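Local coordinates for protein probable zinc protease (Pseudomonas aeruginosa, PDB 4NNZ) that probably acts as a zinc-dependent metallopeptidase of the M16 family, as one subunit of the heterodimeric protease PA0371-PA0372, at residues 19-24 and 194-200; 128-133 and 163-169. Numbering follows the deposited sequence.

Overall arrangement
Pairing strands and packing a helix on a loop-helix junction are two ways of making distant sequence meet, and this chain uses both. Interaction 1 pairs strand 17-22 with strand 190-196 inside a six-stranded mixed sheet, while interaction 2 sets helix 118-137 against the start of helix 166-171. In chain order the segments run 19-24, 128-133, 163-169, 194-200, so both halves of interaction 2 lie in the chain between the two segments of interaction 1. Their centres are about 39 Å apart and their nearest atoms about 27 Å apart, without touching. Interaction 1 thus ties the two ends of this region through the sheet, and interaction 2 lies against helix 49-56, which carries the family's HxxEH zinc-binding sequence.

Interaction 1 (19-24 and 194-200); sequences IVREDH and VVGDVTA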
loop_
_atom_site.group_PDB
_atom_site.type_symbol
_atom_site.label_atom_id
_atom_site.label_comp_id
_atom_site.label_asym_id
_atom_site.label_seq_id
_atom_site.Cartn_x
_atom_site.Cartn_y
_atom_site.Cartn_z
ATOM N N ILE A 19 32.299 7.115 -6.838
ATOM C CA ILE A 19 32.473 7.219 -8.261
ATOM C C ILE A 19 33.005 8.571 -8.629
ATOM O O ILE A 19 32.513 9.563 -8.176
ATOM C CB ILE A 19 31.188 6.929 -9.022
ATOM C CG1 ILE A 19 30.719 5.520 -8.726
ATOM C CG2 ILE A 19 31.449 7.038 -10.499
ATOM C CD1 ILE A 19 29.338 5.201 -9.204
ATOM N N VAL A 20 34.053 8.590 -9.428
ATOM C CA VAL A 20 34.707 9.832 -9.796
ATOM C C VAL A 20 34.906 10.003 -11.276
ATOM O O VAL A 20 35.465 9.160 -11.914
ATOM C CB VAL A 20 36.085 9.950 -9.149
ATOM C CG1 VAL A 20 36.674 11.287 -9.445
ATOM C CG2 VAL A 20 35.980 9.793 -7.665
ATOM N N ARG A 21 34.464 11.124 -11.806
ATOM C CA ARG A 21 34.788 11.472 -13.166
ATOM C C ARG A 21 35.464 12.815 -13.294
ATOM O O ARG A 21 34.979 13.803 -12.818
ATOM C CB ARG A 21 33.573 11.456 -14.044
ATOM C CG ARG A 21 33.971 11.621 -15.477
ATOM C CD ARG A 21 32.764 11.653 -16.347
ATOM N NE ARG A 21 32.038 10.418 -16.216
ATOM C CZ ARG A 21 30.958 10.129 -16.910
ATOM N NH1 ARG A 21 30.500 10.994 -17.782
ATOM N NH2 ARG A 21 30.346 8.986 -16.728
ATOM N N GLU A 22 36.598 12.831 -13.967
ATOM C CA GLU A 22 37.382 14.025 -14.124
ATOM C C GLU A 22 36.972 14.807 -15.338
ATOM O O GLU A 22 36.811 14.261 -16.386
ATOM C CB GLU A 22 38.836 13.645 -14.226
ATOM C CG GLU A 22 39.298 12.836 -13.042
ATOM C CD GLU A 22 40.628 12.171 -13.266
ATOM O OE1 GLU A 22 41.257 11.735 -12.282
ATOM O OE2 GLU A 22 41.036 12.086 -14.429
ATOM N N ASP A 23 36.742 16.090 -15.163
ATOM C CA ASP A 23 36.502 16.986 -16.264
ATOM C C ASP A 23 37.152 18.304 -15.909
ATOM O O ASP A 23 36.697 18.982 -15.037
ATOM C CB ASP A 23 35.003 17.134 -16.447
ATOM C CG ASP A 23 34.632 18.067 -17.545
ATOM O OD1 ASP A 23 35.440 18.908 -17.911
ATOM O OD2 ASP A 23 33.510 17.975 -18.049
ATOM N N HIS A 24 38.215 18.673 -16.592
ATOM C CA HIS A 24 39.004 19.838 -16.216
ATOM C C HIS A 24 38.703 21.096 -17.017
ATOM O O HIS A 24 39.441 22.041 -16.988
ATOM C CB HIS A 24 40.493 19.522 -16.220
ATOM C CG HIS A 24 40.814 18.139 -15.775
ATOM N ND1 HIS A 24 41.136 17.837 -14.477
ATOM C CD2 HIS A 24 40.867 16.976 -16.454
ATOM C CE1 HIS A 24 41.374 16.546 -14.372
ATOM N NE2 HIS A 24 41.217 16.000 -15.560
ATOM N N VAL A 194 31.470 12.120 -7.644
ATOM C CA VAL A 194 32.224 13.333 -7.890
ATOM C C VAL A 194 32.603 13.545 -9.334
ATOM O O VAL A 194 33.231 12.709 -9.933
ATOM C CB VAL A 194 33.498 13.362 -7.046
ATOM C CG1 VAL A 194 34.187 14.690 -7.168
ATOM C CG2 VAL A 194 33.168 13.100 -5.602
ATOM N N VAL A 195 32.237 14.671 -9.893
ATOM C CA VAL A 195 32.710 14.996 -11.212
ATOM C C VAL A 195 33.204 16.434 -11.332
ATOM O O VAL A 195 32.710 17.333 -10.680
ATOM C CB VAL A 195 31.772 14.504 -12.356
ATOM C CG1 VAL A 195 30.604 13.708 -11.855
ATOM C CG2 VAL A 195 31.322 15.587 -13.288
ATOM N N GLY A 196 34.201 16.624 -12.171
ATOM C CA GLY A 196 34.778 17.928 -12.303
ATOM C C GLY A 196 36.280 17.942 -12.311
ATOM O O GLY A 196 36.921 16.971 -12.574
ATOM N N ASP A 197 36.818 19.078 -11.943
ATOM C CA ASP A 197 38.218 19.366 -12.024
ATOM C C ASP A 197 38.919 18.770 -10.826
ATOM O O ASP A 197 39.354 19.465 -9.940
ATOM C CB ASP A 197 38.353 20.882 -12.012
ATOM C CG ASP A 197 39.728 21.361 -12.309
ATOM O OD1 ASP A 197 40.398 20.789 -13.166
ATOM O OD2 ASP A 197 40.133 22.347 -11.698
ATOM N N VAL A 198 39.017 17.457 -10.801
ATOM C CA VAL A 198 39.728 16.789 -9.738
ATOM C C VAL A 198 40.375 15.553 -10.263
ATOM O O VAL A 198 40.082 15.117 -11.347
ATOM C CB VAL A 198 38.833 16.319 -8.596
ATOM C CG1 VAL A 198 38.338 17.475 -7.775
ATOM C CG2 VAL A 198 37.705 15.485 -9.132
ATOM N N THR A 199 41.224 14.973 -9.435
ATOM C CA THR A 199 41.895 13.737 -9.735
ATOM C C THR A 199 41.355 12.645 -8.874
ATOM O O THR A 199 41.096 12.828 -7.723
ATOM C CB THR A 199 43.390 13.858 -9.512
ATOM O OG1 THR A 199 43.644 14.197 -8.156
ATOM C CG2 THR A 199 43.914 14.939 -10.358
ATOM N N ALA A 200 41.202 11.485 -9.458
ATOM C CA ALA A 200 40.539 10.391 -8.811
ATOM C C ALA A 200 41.253 9.991 -7.564
ATOM O O ALA A 200 40.648 9.520 -6.635
ATOM C CB ALA A 200 40.426 9.225 -9.755
#
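A parallel pair of adjacent strands, prolonged by a turn into a helix, is the motif here: the axes of 19-22 and 194-196 approach to 4.6 Å, with only 3° between their directions. The hydrogen bonds follow the parallel ladder. Val194 N donates to Ile19 O (2.8 Å) and Arg21 N to Val194 O (2.7 Å), then Gly196 N donates to Arg21 O (3.0 Å) and Asp23 N to Gly196 O (2.7 Å). Gly196 O also accepts from Val198 N (2.8 Å), closing an inverse gamma turn centred on Asp197. The phi of 135° and psi of -156° at Gly196 would jam a CB against the preceding carbonyl, which explains the glycine where the strand ends.

From its strand, Glu22 reaches past the turn, and its OE1 accepts from Ala200 N (2.8 Å) at the start of helix 200-211. Thr199 is the N-cap of that helix, its OG1 bonded to Glu202 N. Val20 packs its CG1 on Val198 CG2 and Ala200 CB, both 4.3 Å away.

In the sheet, strand 17-22 lies between 7-11 and 190-196, whose other neighbour is 28-35. The face bearing Val20 and Val194 is covered by Val203 of helix 200-211; on the reverse, Val195 meets Ile367 of helix 367-379, from the C-terminal part of the chain.

Interaction 2 (128-133 and 163-169); sequences IKEERR and IGWMADL
Segment 128-133 is regular helix within helix 118-137, while 163-165 is a loop, helical at Ile163, then opened by Gly164 (phi 103°, psi 148°, where a CB would press on the preceding carbonyl) and Trp165 (-73°/147°), the N-cap of helix 166-171. The closest CA pairs set the register: Lys129 with Leu169 at 6.5 Å and Arg132 with Ile163 at 6.8 Å.

The polar link is made by Arg132, whose CA-to-CB bond points toward the other segment. With chi1 and chi2 t, chi3 131° and chi4 80°, its NH1 donates to Gly164 O at 2.8 Å. NH1 also salt-bridges Glu146 of helix 140-152, and NH2 Asp137 of its own helix.

Van der Waals packing lies along the same interface. Ile128 CG2 lies 4.1 Å from Ile163 CD1 and 4.2 Å from Leu169 CD2. Arg132 CD meets Leu169 CD1 at 3.8 Å. Met166 (chi1 t, chi2 and chi3 p) rests CE on Lys129 O (3.6 Å) and against Arg132 CD and Arg133 CG (both 3.8 Å).

Helix 49-56 flanks the contact: Ile128 touches Ala52, and Glu131, touching His51, probably completes the M16 zinc site with His51 and His55. Trp165 packs on Ala155 of a second copy of this protein.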
loop_
_atom_site.group_PDB
_atom_site.type_symbol
_atom_site.label_atom_id
_atom_site.label_comp_id
_atom_site.label_asym_id
_atom_site.label_seq_id
_atom_site.Cartn_x
_atom_site.Cartn_y
_atom_site.Cartn_z
ATOM N N ILE A 128 6.048 20.779 7.221
ATOM C CA ILE A 128 5.826 19.694 6.317
ATOM C C ILE A 128 4.371 19.449 6.111
ATOM O O ILE A 128 3.940 19.260 5.016
ATOM C CB ILE A 128 6.497 18.448 6.850
ATOM C CG1 ILE A 128 7.981 18.651 6.839
ATOM C CG2 ILE A 128 6.195 17.256 5.992
ATOM C CD1 ILE A 128 8.721 17.612 7.617
ATOM N N LYS A 129 3.621 19.456 7.182
ATOM C CA LYS A 129 2.221 19.216 7.092
ATOM C C LYS A 129 1.630 20.311 6.281
ATOM O O LYS A 129 0.744 20.117 5.489
ATOM C CB LYS A 129 1.618 19.266 8.463
ATOM C CG LYS A 129 1.841 18.030 9.273
ATOM C CD LYS A 129 0.940 18.025 10.468
ATOM C CE LYS A 129 1.623 18.562 11.690
ATOM N NZ LYS A 129 0.619 18.646 12.758
ATOM N N GLU A 130 2.116 21.497 6.534
ATOM C CA GLU A 130 1.651 22.642 5.836
ATOM C C GLU A 130 1.972 22.525 4.378
ATOM O O GLU A 130 1.159 22.793 3.558
ATOM C CB GLU A 130 2.290 23.863 6.454
ATOM C CG GLU A 130 2.072 25.145 5.709
ATOM C CD GLU A 130 0.654 25.612 5.798
ATOM O OE1 GLU A 130 -0.224 24.802 6.113
ATOM O OE2 GLU A 130 0.403 26.789 5.551
ATOM N N GLU A 131 3.162 22.071 4.066
ATOM C CA GLU A 131 3.569 21.870 2.702
ATOM C C GLU A 131 2.678 20.853 1.999
ATOM O O GLU A 131 2.449 20.974 0.840
ATOM C CB GLU A 131 5.048 21.482 2.634
ATOM C CG GLU A 131 5.461 20.667 1.424
ATOM C CD GLU A 131 6.947 20.587 1.226
ATOM O OE1 GLU A 131 7.623 20.023 2.086
ATOM O OE2 GLU A 131 7.447 21.076 0.204
ATOM N N ARG A 132 2.205 19.853 2.706
ATOM C CA ARG A 132 1.294 18.911 2.130
ATOM C C ARG A 132 -0.023 19.520 1.721
ATOM O O ARG A 132 -0.566 19.166 0.721
ATOM C CB ARG A 132 1.035 17.765 3.086
ATOM C CG ARG A 132 0.643 16.523 2.362
ATOM C CD ARG A 132 -0.251 15.612 3.143
ATOM N NE ARG A 132 -1.368 15.225 2.322
ATOM C CZ ARG A 132 -1.359 14.294 1.392
ATOM N NH1 ARG A 132 -0.297 13.580 1.139
ATOM N NH2 ARG A 132 -2.443 14.081 0.720
ATOM N N ARG A 133 -0.564 20.384 2.550
ATOM C CA ARG A 133 -1.794 21.032 2.224
ATOM C C ARG A 133 -1.685 21.916 1.017
ATOM O O ARG A 133 -2.506 21.890 0.153
ATOM C CB ARG A 133 -2.151 21.975 3.342
ATOM C CG ARG A 133 -2.671 21.349 4.596
ATOM C CD ARG A 133 -3.611 22.309 5.278
ATOM N NE ARG A 133 -3.033 23.639 5.472
ATOM C CZ ARG A 133 -3.467 24.748 4.890
ATOM N NH1 ARG A 133 -4.490 24.717 4.055
ATOM N NH2 ARG A 133 -2.879 25.892 5.142
ATOM N N ILE A 163 5.587 12.628 -0.022
ATOM C CA ILE A 163 5.330 13.602 1.013
ATOM C C ILE A 163 4.794 12.990 2.291
ATOM O O ILE A 163 5.078 13.463 3.348
ATOM C CB ILE A 163 4.448 14.770 0.545
ATOM C CG1 ILE A 163 4.324 15.813 1.637
ATOM C CG2 ILE A 163 3.069 14.316 0.229
ATOM C CD1 ILE A 163 5.614 16.467 2.027
ATOM N N GLY A 164 4.040 11.922 2.153
ATOM C CA GLY A 164 3.403 11.223 3.236
ATOM C C GLY A 164 1.943 11.523 3.334
ATOM O O GLY A 164 1.535 12.573 2.982
ATOM N N TRP A 165 1.144 10.581 3.774
ATOM C CA TRP A 165 -0.260 10.833 4.020
ATOM C C TRP A 165 -0.430 11.684 5.267
ATOM O O TRP A 165 0.317 11.573 6.186
ATOM C CB TRP A 165 -1.026 9.530 4.150
ATOM C CG TRP A 165 -0.979 8.604 2.989
ATOM C CD1 TRP A 165 -0.369 7.414 2.937
ATOM C CD2 TRP A 165 -1.600 8.773 1.734
ATOM N NE1 TRP A 165 -0.555 6.826 1.750
ATOM C CE2 TRP A 165 -1.317 7.645 0.981
ATOM C CE3 TRP A 165 -2.352 9.781 1.164
ATOM C CZ2 TRP A 165 -1.752 7.496 -0.297
ATOM C CZ3 TRP A 165 -2.798 9.619 -0.082
ATOM C CH2 TRP A 165 -2.496 8.495 -0.812
ATOM N N MET A 166 -1.433 12.521 5.295
ATOM C CA MET A 166 -1.564 13.474 6.356
ATOM C C MET A 166 -1.724 12.826 7.699
ATOM O O MET A 166 -1.227 13.302 8.687
ATOM C CB MET A 166 -2.691 14.445 6.088
ATOM C CG MET A 166 -2.752 15.557 7.110
ATOM S SD MET A 166 -1.396 16.704 7.081
ATOM C CE MET A 166 -1.999 17.754 5.793
ATOM N N ALA A 167 -2.431 11.727 7.714
ATOM C CA ALA A 167 -2.629 10.998 8.910
ATOM C C ALA A 167 -1.315 10.527 9.443
ATOM O O ALA A 167 -1.120 10.506 10.619
ATOM C CB ALA A 167 -3.540 9.837 8.642
ATOM N N ASP A 168 -0.425 10.096 8.583
ATOM C CA ASP A 168 0.888 9.691 9.013
ATOM C C ASP A 168 1.749 10.825 9.529
ATOM O O ASP A 168 2.378 10.701 10.523
ATOM C CB ASP A 168 1.604 8.876 7.931
ATOM C CG ASP A 168 0.801 7.701 7.459
ATOM O OD1 ASP A 168 -0.190 7.381 8.070
ATOM O OD2 ASP A 168 1.133 7.101 6.454
ATOM N N LEU A 169 1.756 11.942 8.844
ATOM C CA LEU A 169 2.513 13.084 9.263
ATOM C C LEU A 169 1.995 13.542 10.581
ATOM O O LEU A 169 2.724 13.947 11.432
ATOM C CB LEU A 169 2.389 14.192 8.250
ATOM C CG LEU A 169 2.762 13.844 6.827
ATOM C CD1 LEU A 169 2.334 14.915 5.874
ATOM C CD2 LEU A 169 4.229 13.572 6.672
#